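Local coordinates for lytic polysaccharide monooxygenase (Neurospora crassa, PDB 4QI8), which probably cleaves cellulose chains oxidatively at a copper centre, using an external electron donor and oxygen or hydrogen peroxide as cosubstrate, at residues Q38-P49 with N90-W99; L145-F156 with Y185-I196. All blocks are in the same frame, centred on the assembly; numbering follows the deposited sequence.

Contact 1: Q38-P49 with N90-W99; sequences QQIRCFQSTHSP and NSWTGEGAVW
R41 meets W99 and the backbone of T93 and G94 in the tightly packed half of this contact. The short helix 39-42 and the loop after it pack here on the loop that leads from strand 76-82 into strand 99-104. R41 CG lies against the indole, 3.8 Å from W99 CZ2. CG is anti to the backbone N (chi1 -179°), which carries the chain out toward 90-99. A bend at chi3 (49°) then turns the guanidinium group. Q38 OE1 holds that group end-on, with bonds of 2.9 Å from R41 NH1 and 3.0 Å from R41 NH2. Both bonds lie in the guanidinium plane. R41 NH1 also donates to F181 O. Water 2 links R41 NE to T93 O. W99 NE1 donates to G94 O, 2.9 Å away. C42, disulfide-bonded to C160, sets its sulfur obliquely beside the W99 ring, with SG 4.1 Å from W99 CH2. A CB on G94 would run into W99.

The H47 side is looser and nearer solvent. H47 NE2 donates to N90 O at 2.8 Å, in the plane of the ring, but the N-H angle is only 139°. T93 CG2 covers one face of that ring in a CH-pi contact. P49 CB rests on N90 CB. At another margin, the exposed E95 lays its CG over one face of the R41 guanidinium. A leucine in place of R41 would probably leave Q38 OE1 and F181 O without their donor, and water 2 without the N-H it accepts. With E95 OE1 4.2 Å from R41 NH1 and well out of the guanidinium plane, E95 probably adds only diffuse attraction; the arginine is held mainly by neutral oxygens.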
loop_
_atom_site.group_PDB
_atom_site.type_symbol
_atom_site.label_atom_id
_atom_site.label_comp_id
_atom_site.label_asym_id
_atom_site.label_seq_id
_atom_site.Cartn_x
_atom_site.Cartn_y
_atom_site.Cartn_z
ATOM N N GLN A 38 9.235 -6.134 -10.159
ATOM C CA GLN A 38 8.480 -6.954 -9.219
ATOM C C GLN A 38 8.431 -6.311 -7.833
ATOM O O GLN A 38 7.500 -6.548 -7.066
ATOM C CB GLN A 38 9.069 -8.365 -9.116
ATOM C CG GLN A 38 8.983 -9.145 -10.414
ATOM C CD GLN A 38 7.551 -9.404 -10.804
ATOM O OE1 GLN A 38 6.805 -10.041 -10.059
ATOM N NE2 GLN A 38 7.145 -8.895 -11.963
ATOM N N GLN A 39 9.451 -5.528 -7.491
ATOM C CA GLN A 39 9.464 -4.851 -6.200
ATOM C C GLN A 39 8.325 -3.848 -6.004
ATOM O O GLN A 39 8.017 -3.509 -4.869
ATOM C CB GLN A 39 10.815 -4.170 -5.954
ATOM C CG GLN A 39 11.952 -5.143 -5.722
ATOM C CD GLN A 39 13.271 -4.432 -5.494
ATOM O OE1 GLN A 39 13.565 -3.426 -6.140
ATOM N NE2 GLN A 39 14.051 -4.927 -4.554
ATOM N N ILE A 40 7.675 -3.404 -7.078
ATOM C CA ILE A 40 6.564 -2.451 -6.928
ATOM C C ILE A 40 5.390 -3.108 -6.210
ATOM O O ILE A 40 4.499 -2.435 -5.690
ATOM C CB ILE A 40 6.155 -1.815 -8.282
ATOM C CG1 ILE A 40 5.442 -0.461 -8.103
ATOM C CG2 ILE A 40 5.290 -2.776 -9.076
ATOM C CD1 ILE A 40 6.351 0.648 -7.580
ATOM N N ARG A 41 5.357 -4.447 -6.213
ATOM C CA ARG A 41 4.211 -5.123 -5.622
ATOM C C ARG A 41 4.325 -5.183 -4.091
ATOM O O ARG A 41 3.598 -4.504 -3.392
ATOM C CB ARG A 41 4.047 -6.530 -6.254
ATOM C CG ARG A 41 2.863 -7.299 -5.710
ATOM C CD ARG A 41 2.660 -8.669 -6.374
ATOM N NE ARG A 41 3.897 -9.444 -6.422
ATOM C CZ ARG A 41 4.679 -9.673 -7.485
ATOM N NH1 ARG A 41 4.413 -9.220 -8.721
ATOM N NH2 ARG A 41 5.775 -10.419 -7.316
ATOM N N CYS A 42 5.285 -5.958 -3.598
ATOM C CA CYS A 42 5.509 -6.142 -2.158
ATOM C C CYS A 42 6.976 -5.918 -1.761
ATOM O O CYS A 42 7.394 -6.361 -0.694
ATOM C CB CYS A 42 5.025 -7.526 -1.668
ATOM S SG CYS A 42 3.244 -7.721 -1.831
ATOM N N PHE A 43 7.720 -5.223 -2.608
ATOM C CA PHE A 43 9.133 -4.918 -2.354
ATOM C C PHE A 43 9.960 -6.190 -2.130
ATOM O O PHE A 43 10.859 -6.213 -1.284
ATOM C CB PHE A 43 9.302 -3.918 -1.178
ATOM C CG PHE A 43 10.451 -2.919 -1.342
ATOM C CD1 PHE A 43 11.568 -3.196 -2.128
ATOM C CD2 PHE A 43 10.396 -1.691 -0.688
ATOM C CE1 PHE A 43 12.586 -2.271 -2.269
ATOM C CE2 PHE A 43 11.416 -0.770 -0.828
ATOM C CZ PHE A 43 12.501 -1.051 -1.627
ATOM N N GLN A 44 9.684 -7.232 -2.913
ATOM C CA GLN A 44 10.474 -8.457 -2.838
ATOM C C GLN A 44 10.834 -8.948 -4.226
ATOM O O GLN A 44 9.985 -9.440 -4.964
ATOM C CB GLN A 44 9.728 -9.569 -2.109
ATOM C CG GLN A 44 9.461 -9.306 -0.643
ATOM C CD GLN A 44 8.924 -10.545 0.053
ATOM O OE1 GLN A 44 8.149 -11.311 -0.534
ATOM N NE2 GLN A 44 9.341 -10.763 1.302
ATOM N N SER A 45 12.110 -8.870 -4.581
ATOM C CA SER A 45 12.543 -9.495 -5.824
ATOM C C SER A 45 12.473 -11.019 -5.731
ATOM O O SER A 45 12.229 -11.692 -6.728
ATOM C CB SER A 45 13.961 -9.086 -6.187
ATOM O OG SER A 45 14.065 -7.691 -6.346
ATOM N N THR A 46 12.741 -11.550 -4.540
ATOM C CA THR A 46 12.579 -12.972 -4.240
ATOM C C THR A 46 11.462 -13.053 -3.207
ATOM O O THR A 46 11.611 -12.543 -2.105
ATOM C CB THR A 46 13.888 -13.606 -3.658
ATOM O OG1 THR A 46 14.956 -13.493 -4.606
ATOM C CG2 THR A 46 13.693 -15.076 -3.299
ATOM N N HIS A 47 10.351 -13.696 -3.556
ATOM C CA HIS A 47 9.239 -13.854 -2.629
ATOM C C HIS A 47 9.684 -14.562 -1.366
ATOM O O HIS A 47 10.378 -15.578 -1.442
ATOM C CB HIS A 47 8.131 -14.668 -3.297
ATOM C CG HIS A 47 7.135 -15.241 -2.338
ATOM N ND1 HIS A 47 6.105 -14.498 -1.803
ATOM C CD2 HIS A 47 7.017 -16.485 -1.819
ATOM C CE1 HIS A 47 5.398 -15.263 -0.993
ATOM N NE2 HIS A 47 5.927 -16.473 -0.988
ATOM N N SER A 48 9.286 -14.034 -0.216
ATOM C CA SER A 48 9.486 -14.691 1.079
ATOM C C SER A 48 8.238 -14.443 1.925
ATOM O O SER A 48 7.862 -13.288 2.118
ATOM C CB SER A 48 10.701 -14.112 1.824
ATOM O OG SER A 48 11.944 -14.512 1.265
ATOM N N PRO A 49 7.605 -15.498 2.461
ATOM C CA PRO A 49 6.413 -15.280 3.285
ATOM C C PRO A 49 6.718 -14.551 4.588
ATOM O O PRO A 49 7.843 -14.579 5.088
ATOM C CB PRO A 49 5.942 -16.703 3.593
ATOM C CG PRO A 49 7.144 -17.540 3.462
ATOM C CD PRO A 49 7.944 -16.926 2.363
ATOM N N ASN A 90 1.020 -18.166 2.378
ATOM C CA ASN A 90 2.478 -18.081 2.468
ATOM C C ASN A 90 3.135 -18.207 1.108
ATOM O O ASN A 90 4.205 -17.657 0.882
ATOM C CB ASN A 90 3.048 -19.175 3.368
ATOM C CG ASN A 90 2.837 -18.913 4.843
ATOM O OD1 ASN A 90 2.571 -17.790 5.264
ATOM N ND2 ASN A 90 2.971 -19.965 5.640
ATOM N N SER A 91 2.490 -18.929 0.203
ATOM C CA SER A 91 3.070 -19.215 -1.103
ATOM C C SER A 91 2.580 -18.249 -2.194
ATOM O O SER A 91 3.124 -18.225 -3.293
ATOM C CB SER A 91 2.762 -20.666 -1.503
ATOM O OG SER A 91 3.278 -21.600 -0.554
ATOM N N TRP A 92 1.561 -17.453 -1.890
ATOM C CA TRP A 92 0.888 -16.668 -2.929
ATOM C C TRP A 92 1.532 -15.296 -3.111
ATOM O O TRP A 92 1.594 -14.503 -2.177
ATOM C CB TRP A 92 -0.584 -16.514 -2.580
ATOM C CG TRP A 92 -1.451 -16.061 -3.711
ATOM C CD1 TRP A 92 -1.764 -16.759 -4.839
ATOM C CD2 TRP A 92 -2.146 -14.813 -3.812
ATOM N NE1 TRP A 92 -2.611 -16.027 -5.638
ATOM C CE2 TRP A 92 -2.860 -14.826 -5.031
ATOM C CE3 TRP A 92 -2.246 -13.692 -2.990
ATOM C CZ2 TRP A 92 -3.662 -13.763 -5.435
ATOM C CZ3 TRP A 92 -3.042 -12.640 -3.393
ATOM C CH2 TRP A 92 -3.750 -12.685 -4.596
ATOM N N THR A 93 2.013 -15.004 -4.314
ATOM C CA THR A 93 2.722 -13.743 -4.546
ATOM C C THR A 93 1.796 -12.569 -4.890
ATOM O O THR A 93 2.176 -11.412 -4.733
ATOM C CB THR A 93 3.757 -13.894 -5.662
ATOM O OG1 THR A 93 3.082 -14.190 -6.885
ATOM C CG2 THR A 93 4.726 -15.017 -5.342
ATOM N N GLY A 94 0.587 -12.857 -5.358
ATOM C CA GLY A 94 -0.342 -11.807 -5.729
ATOM C C GLY A 94 -0.119 -11.310 -7.138
ATOM O O GLY A 94 -0.191 -10.116 -7.405
ATOM N N GLU A 95 0.136 -12.232 -8.056
ATOM C CA GLU A 95 0.266 -11.850 -9.462
ATOM C C GLU A 95 -1.086 -11.779 -10.167
ATOM O O GLU A 95 -2.087 -12.307 -9.680
ATOM C CB GLU A 95 1.276 -12.744 -10.168
ATOM C CG GLU A 95 2.662 -12.465 -9.572
ATOM C CD GLU A 95 3.805 -13.251 -10.178
ATOM O OE1 GLU A 95 4.472 -12.721 -11.095
ATOM O OE2 GLU A 95 4.073 -14.376 -9.704
ATOM N N GLY A 96 -1.118 -11.070 -11.285
ATOM C CA GLY A 96 -2.360 -10.868 -12.002
ATOM C C GLY A 96 -3.176 -9.707 -11.462
ATOM O O GLY A 96 -2.748 -8.989 -10.549
ATOM N N ALA A 97 -4.360 -9.523 -12.035
ATOM C CA ALA A 97 -5.189 -8.367 -11.734
ATOM C C ALA A 97 -6.057 -8.680 -10.528
ATOM O O ALA A 97 -7.241 -8.983 -10.654
ATOM C CB ALA A 97 -6.043 -8.004 -12.938
ATOM N N VAL A 98 -5.441 -8.612 -9.353
ATOM C CA VAL A 98 -6.052 -9.061 -8.113
ATOM C C VAL A 98 -6.121 -7.986 -7.030
ATOM O O VAL A 98 -6.761 -8.189 -6.005
ATOM C CB VAL A 98 -5.313 -10.307 -7.551
ATOM C CG1 VAL A 98 -5.441 -11.470 -8.513
ATOM C CG2 VAL A 98 -3.835 -10.018 -7.254
ATOM N N TRP A 99 -5.457 -6.856 -7.243
ATOM C CA TRP A 99 -5.337 -5.833 -6.208
ATOM C C TRP A 99 -6.416 -4.772 -6.374
ATOM O O TRP A 99 -6.548 -4.201 -7.455
ATOM C CB TRP A 99 -3.966 -5.164 -6.297
ATOM C CG TRP A 99 -2.821 -6.091 -6.029
ATOM C CD1 TRP A 99 -2.113 -6.802 -6.949
ATOM C CD2 TRP A 99 -2.258 -6.410 -4.754
ATOM N NE1 TRP A 99 -1.135 -7.545 -6.329
ATOM C CE2 TRP A 99 -1.211 -7.327 -4.975
ATOM C CE3 TRP A 99 -2.547 -6.017 -3.445
ATOM C CZ2 TRP A 99 -0.446 -7.851 -3.928
ATOM C CZ3 TRP A 99 -1.793 -6.545 -2.409
ATOM C CH2 TRP A 99 -0.746 -7.437 -2.659
HETATM O O HOH W 1 4.587 -9.828 -12.920
HETATM O O HOH W 2 4.167 -10.135 -3.679
#

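Contact 2: L145-F156 with Y185-I196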
loop_
_atom_site.group_PDB
_atom_site.type_symbol
_atom_site.label_atom_id
_atom_site.label_comp_id
_atom_site.label_asym_id
_atom_site.label_seq_id
_atom_site.Cartn_x
_atom_site.Cartn_y
_atom_site.Cartn_z
ATOM N N LEU A 145 7.051 12.357 -3.368
ATOM C CA LEU A 145 6.955 13.123 -4.612
ATOM C C LEU A 145 7.827 14.379 -4.675
ATOM O O LEU A 145 7.702 15.176 -5.596
ATOM C CB LEU A 145 5.496 13.525 -4.858
ATOM C CG LEU A 145 4.534 12.362 -5.085
ATOM C CD1 LEU A 145 3.124 12.894 -5.173
ATOM C CD2 LEU A 145 4.884 11.576 -6.336
ATOM N N HIS A 146 8.694 14.572 -3.690
ATOM C CA HIS A 146 9.458 15.811 -3.597
ATOM C C HIS A 146 10.322 16.124 -4.821
ATOM O O HIS A 146 10.558 17.305 -5.084
ATOM C CB HIS A 146 10.300 15.843 -2.317
ATOM C CG HIS A 146 11.062 14.590 -2.061
ATOM N ND1 HIS A 146 10.439 13.391 -1.788
ATOM C CD2 HIS A 146 12.390 14.347 -2.039
ATOM C CE1 HIS A 146 11.362 12.461 -1.611
ATOM N NE2 HIS A 146 12.552 13.015 -1.761
ATOM N N VAL A 147 10.816 15.104 -5.534
ATOM C CA VAL A 147 11.639 15.316 -6.724
ATOM C C VAL A 147 11.047 14.634 -7.963
ATOM O O VAL A 147 11.745 14.394 -8.953
ATOM C CB VAL A 147 13.113 14.878 -6.491
ATOM C CG1 VAL A 147 13.765 15.782 -5.441
ATOM C CG2 VAL A 147 13.222 13.411 -6.064
ATOM N N ALA A 148 9.738 14.409 -7.942
ATOM C CA ALA A 148 9.074 13.550 -8.916
ATOM C C ALA A 148 8.797 14.176 -10.283
ATOM O O ALA A 148 8.139 13.562 -11.106
ATOM C CB ALA A 148 7.792 13.022 -8.318
ATOM N N GLN A 149 9.323 15.364 -10.548
ATOM C CA GLN A 149 9.092 15.984 -11.847
ATOM C C GLN A 149 9.866 15.300 -12.975
ATOM O O GLN A 149 9.599 15.556 -14.148
ATOM C CB GLN A 149 9.469 17.459 -11.818
ATOM C CG GLN A 149 10.943 17.682 -11.766
ATOM C CD GLN A 149 11.271 19.119 -11.644
ATOM O OE1 GLN A 149 10.460 19.977 -11.979
ATOM N NE2 GLN A 149 12.459 19.409 -11.152
ATOM N N SER A 150 10.825 14.448 -12.613
ATOM C CA SER A 150 11.596 13.678 -13.579
ATOM C C SER A 150 11.123 12.238 -13.610
ATOM O O SER A 150 10.754 11.681 -12.588
ATOM C CB SER A 150 13.079 13.718 -13.216
ATOM O OG SER A 150 13.587 15.031 -13.326
ATOM N N SER A 151 11.155 11.624 -14.786
ATOM C CA SER A 151 10.776 10.226 -14.892
ATOM C C SER A 151 11.680 9.364 -14.026
ATOM O O SER A 151 12.913 9.531 -14.019
ATOM C CB SER A 151 10.857 9.758 -16.339
ATOM O OG SER A 151 10.350 8.441 -16.470
ATOM N N GLY A 152 11.061 8.437 -13.304
ATOM C CA GLY A 152 11.786 7.521 -12.448
ATOM C C GLY A 152 12.259 8.126 -11.141
ATOM O O GLY A 152 13.069 7.502 -10.459
ATOM N N ALA A 153 11.720 9.291 -10.763
ATOM C CA ALA A 153 12.161 9.989 -9.555
ATOM C C ALA A 153 11.202 9.888 -8.367
ATOM O O ALA A 153 11.587 10.218 -7.251
ATOM C CB ALA A 153 12.481 11.441 -9.855
ATOM N N ALA A 154 9.962 9.456 -8.591
ATOM C CA ALA A 154 9.045 9.183 -7.487
ATOM C C ALA A 154 9.607 8.040 -6.650
ATOM O O ALA A 154 10.152 7.079 -7.178
ATOM C CB ALA A 154 7.668 8.839 -8.026
ATOM N N GLN A 155 9.441 8.142 -5.338
ATOM C CA GLN A 155 10.033 7.191 -4.396
ATOM C C GLN A 155 8.936 6.383 -3.713
ATOM O O GLN A 155 8.191 6.905 -2.881
ATOM C CB GLN A 155 10.855 7.944 -3.342
ATOM C CG GLN A 155 12.003 8.719 -3.959
ATOM C CD GLN A 155 12.849 9.477 -2.959
ATOM O OE1 GLN A 155 12.579 9.488 -1.747
ATOM N NE2 GLN A 155 13.877 10.142 -3.470
ATOM N N PHE A 156 8.840 5.102 -4.051
ATOM C CA PHE A 156 7.812 4.233 -3.477
ATOM C C PHE A 156 8.375 3.439 -2.294
ATOM O O PHE A 156 9.368 2.713 -2.430
ATOM C CB PHE A 156 7.271 3.251 -4.525
ATOM C CG PHE A 156 6.562 3.901 -5.686
ATOM C CD1 PHE A 156 7.269 4.436 -6.753
ATOM C CD2 PHE A 156 5.180 3.927 -5.727
ATOM C CE1 PHE A 156 6.602 5.006 -7.822
ATOM C CE2 PHE A 156 4.515 4.489 -6.797
ATOM C CZ PHE A 156 5.232 5.030 -7.843
ATOM N N TYR A 185 0.737 0.982 -12.668
ATOM C CA TYR A 185 1.376 2.283 -12.749
ATOM C C TYR A 185 2.299 2.380 -13.954
ATOM O O TYR A 185 2.947 1.398 -14.350
ATOM C CB TYR A 185 2.202 2.561 -11.492
ATOM C CG TYR A 185 1.453 2.586 -10.179
ATOM C CD1 TYR A 185 0.074 2.686 -10.121
ATOM C CD2 TYR A 185 2.147 2.526 -8.978
ATOM C CE1 TYR A 185 -0.588 2.716 -8.921
ATOM C CE2 TYR A 185 1.477 2.553 -7.759
ATOM C CZ TYR A 185 0.102 2.656 -7.741
ATOM O OH TYR A 185 -0.603 2.676 -6.562
ATOM N N LYS A 186 2.362 3.590 -14.497
ATOM C CA LYS A 186 3.320 3.954 -15.528
ATOM C C LYS A 186 4.103 5.161 -15.042
ATOM O O LYS A 186 3.585 5.991 -14.295
ATOM C CB LYS A 186 2.620 4.269 -16.851
ATOM C CG LYS A 186 1.972 3.037 -17.494
ATOM C CD LYS A 186 1.404 3.313 -18.870
ATOM C CE LYS A 186 0.070 4.022 -18.801
ATOM N NZ LYS A 186 -0.999 3.127 -18.272
ATOM N N ALA A 187 5.345 5.274 -15.480
ATOM C CA ALA A 187 6.216 6.362 -15.054
ATOM C C ALA A 187 5.685 7.732 -15.468
ATOM O O ALA A 187 6.068 8.736 -14.889
ATOM C CB ALA A 187 7.615 6.142 -15.599
ATOM N N SER A 188 4.809 7.770 -16.469
ATOM C CA SER A 188 4.224 9.011 -16.962
ATOM C C SER A 188 2.902 9.373 -16.291
ATOM O O SER A 188 2.302 10.389 -16.624
ATOM C CB SER A 188 3.986 8.900 -18.466
ATOM O OG SER A 188 3.162 7.777 -18.724
ATOM N N ASP A 189 2.411 8.541 -15.382
ATOM C CA ASP A 189 1.122 8.832 -14.771
ATOM C C ASP A 189 1.179 10.194 -14.067
ATOM O O ASP A 189 2.189 10.555 -13.477
ATOM C CB ASP A 189 0.720 7.770 -13.746
ATOM C CG ASP A 189 0.321 6.437 -14.372
ATOM O OD1 ASP A 189 0.033 6.380 -15.586
ATOM O OD2 ASP A 189 0.286 5.438 -13.622
ATOM N N PRO A 190 0.088 10.963 -14.127
ATOM C CA PRO A 190 0.131 12.357 -13.669
ATOM C C PRO A 190 0.278 12.545 -12.165
ATOM O O PRO A 190 0.565 13.662 -11.737
ATOM C CB PRO A 190 -1.204 12.936 -14.169
ATOM C CG PRO A 190 -2.076 11.768 -14.338
ATOM C CD PRO A 190 -1.178 10.669 -14.820
ATOM N N GLY A 191 0.082 11.494 -11.377
ATOM C CA GLY A 191 0.352 11.543 -9.952
ATOM C C GLY A 191 1.697 10.943 -9.561
ATOM O O GLY A 191 2.008 10.857 -8.372
ATOM N N ILE A 192 2.480 10.537 -10.563
ATOM C CA ILE A 192 3.815 9.957 -10.379
ATOM C C ILE A 192 4.881 10.882 -10.988
ATOM O O ILE A 192 5.894 11.172 -10.342
ATOM C CB ILE A 192 3.871 8.530 -10.970
ATOM C CG1 ILE A 192 2.961 7.610 -10.161
ATOM C CG2 ILE A 192 5.298 7.996 -10.981
ATOM C CD1 ILE A 192 2.805 6.211 -10.721
ATOM N N LEU A 193 4.643 11.315 -12.229
ATOM C CA LEU A 193 5.460 12.323 -12.898
ATOM C C LEU A 193 4.785 13.659 -12.644
ATOM O O LEU A 193 3.808 14.006 -13.308
ATOM C CB LEU A 193 5.535 12.046 -14.400
ATOM C CG LEU A 193 6.494 12.944 -15.178
ATOM C CD1 LEU A 193 7.920 12.556 -14.838
ATOM C CD2 LEU A 193 6.254 12.874 -16.683
ATOM N N ILE A 194 5.302 14.408 -11.680
ATOM C CA ILE A 194 4.619 15.584 -11.199
ATOM C C ILE A 194 5.588 16.497 -10.476
ATOM O O ILE A 194 6.433 16.036 -9.707
ATOM C CB ILE A 194 3.432 15.178 -10.249
ATOM C CG1 ILE A 194 2.694 16.415 -9.729
ATOM C CG2 ILE A 194 3.908 14.301 -9.103
ATOM C CD1 ILE A 194 1.428 16.078 -8.957
ATOM N N ASN A 195 5.450 17.791 -10.749
ATOM C CA ASN A 195 6.124 18.818 -9.973
ATOM C C ASN A 195 5.160 19.346 -8.919
ATOM O O ASN A 195 4.224 20.086 -9.245
ATOM C CB ASN A 195 6.578 19.947 -10.891
ATOM C CG ASN A 195 7.075 21.145 -10.129
ATOM O OD1 ASN A 195 7.438 21.055 -8.949
ATOM N ND2 ASN A 195 7.086 22.293 -10.800
ATOM N N ILE A 196 5.387 18.964 -7.659
ATOM C CA ILE A 196 4.486 19.382 -6.575
ATOM C C ILE A 196 4.901 20.709 -5.983
ATOM O O ILE A 196 4.243 21.216 -5.089
ATOM C CB ILE A 196 4.342 18.317 -5.444
ATOM C CG1 ILE A 196 5.671 18.095 -4.728
ATOM C CG2 ILE A 196 3.786 17.024 -6.006
ATOM C CD1 ILE A 196 5.534 17.309 -3.446
HETATM O O HOH W 3 7.593 17.111 -7.492
HETATM O O HOH W 4 8.490 10.533 -11.210
HETATM O O HOH W 5 8.196 8.613 -13.162
#
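The methyl of A148 is the central bump: it sits 3.3 Å from I192 O and also touches I194 CG2. L145 extends this surface. Its CD2 reaches into the bend at G191, 3.6 Å from G191 O, and also packs on I194 CG2. I196 closes the end of the groove. With chi1 at 64°, its CG1 lies between the backbone N and the carbonyl carbon, and the extended chain brings CD1 to L145 CB.

On the outer side, in the conformer given, L193 CD1 lies against the turn at S150 and S151. Q149 and N195 run side by side and point the same way, CB against CB. N195 fixes its amide on N197 and Y198.

Toward the core, I192 points two branches at 145-156. CG2 meets A154 CB, and CD1 meets the edge of the F156 ring in its plane, 3.9 Å from F156 CZ. The F156 and Y185 rings touch rim to rim, with planes 27° apart and F156 CE2 3.7 Å from Y185 CE2. Neither covers the face of the other.

Polar groups between the segments are joined by one direct bond and by waters. I194 N donates to A148 O over 3.0 Å. Water 3 bridges L145 O, I194 O and I196 N. Water 5 joins G152 N to A187 O.

Two largely irregular segments, the first running into strand 155-166, pack together at one end of the AA9 beta-sandwich. The turns of 145-156 carry H146 and lead into that strand, which opens with Q155; both residues probably bind dioxygen beside the copper.

In the fold
Contacts 1 and 2 have centres about 22 Å apart, yet they touch through I40 CD1 and F156 CG, 3.8 Å from each other. Strand 155-166 ties them together. It begins within contact 2 at Q155 and F156, and further along holds C160, the disulfide partner of C42 in contact 1. F181 is a second tie: R41 donates to its carbonyl, while W99 and Y185 each meet its ring edge-to-face. Only contact 2 reaches the active site. H146 stacks on the copper ligand H72, and its side chain lies about 6 Å from the copper ion. Q155 OE1 is hydrogen-bonded to Y157 of the copper site. Contact 1 lies away from the copper.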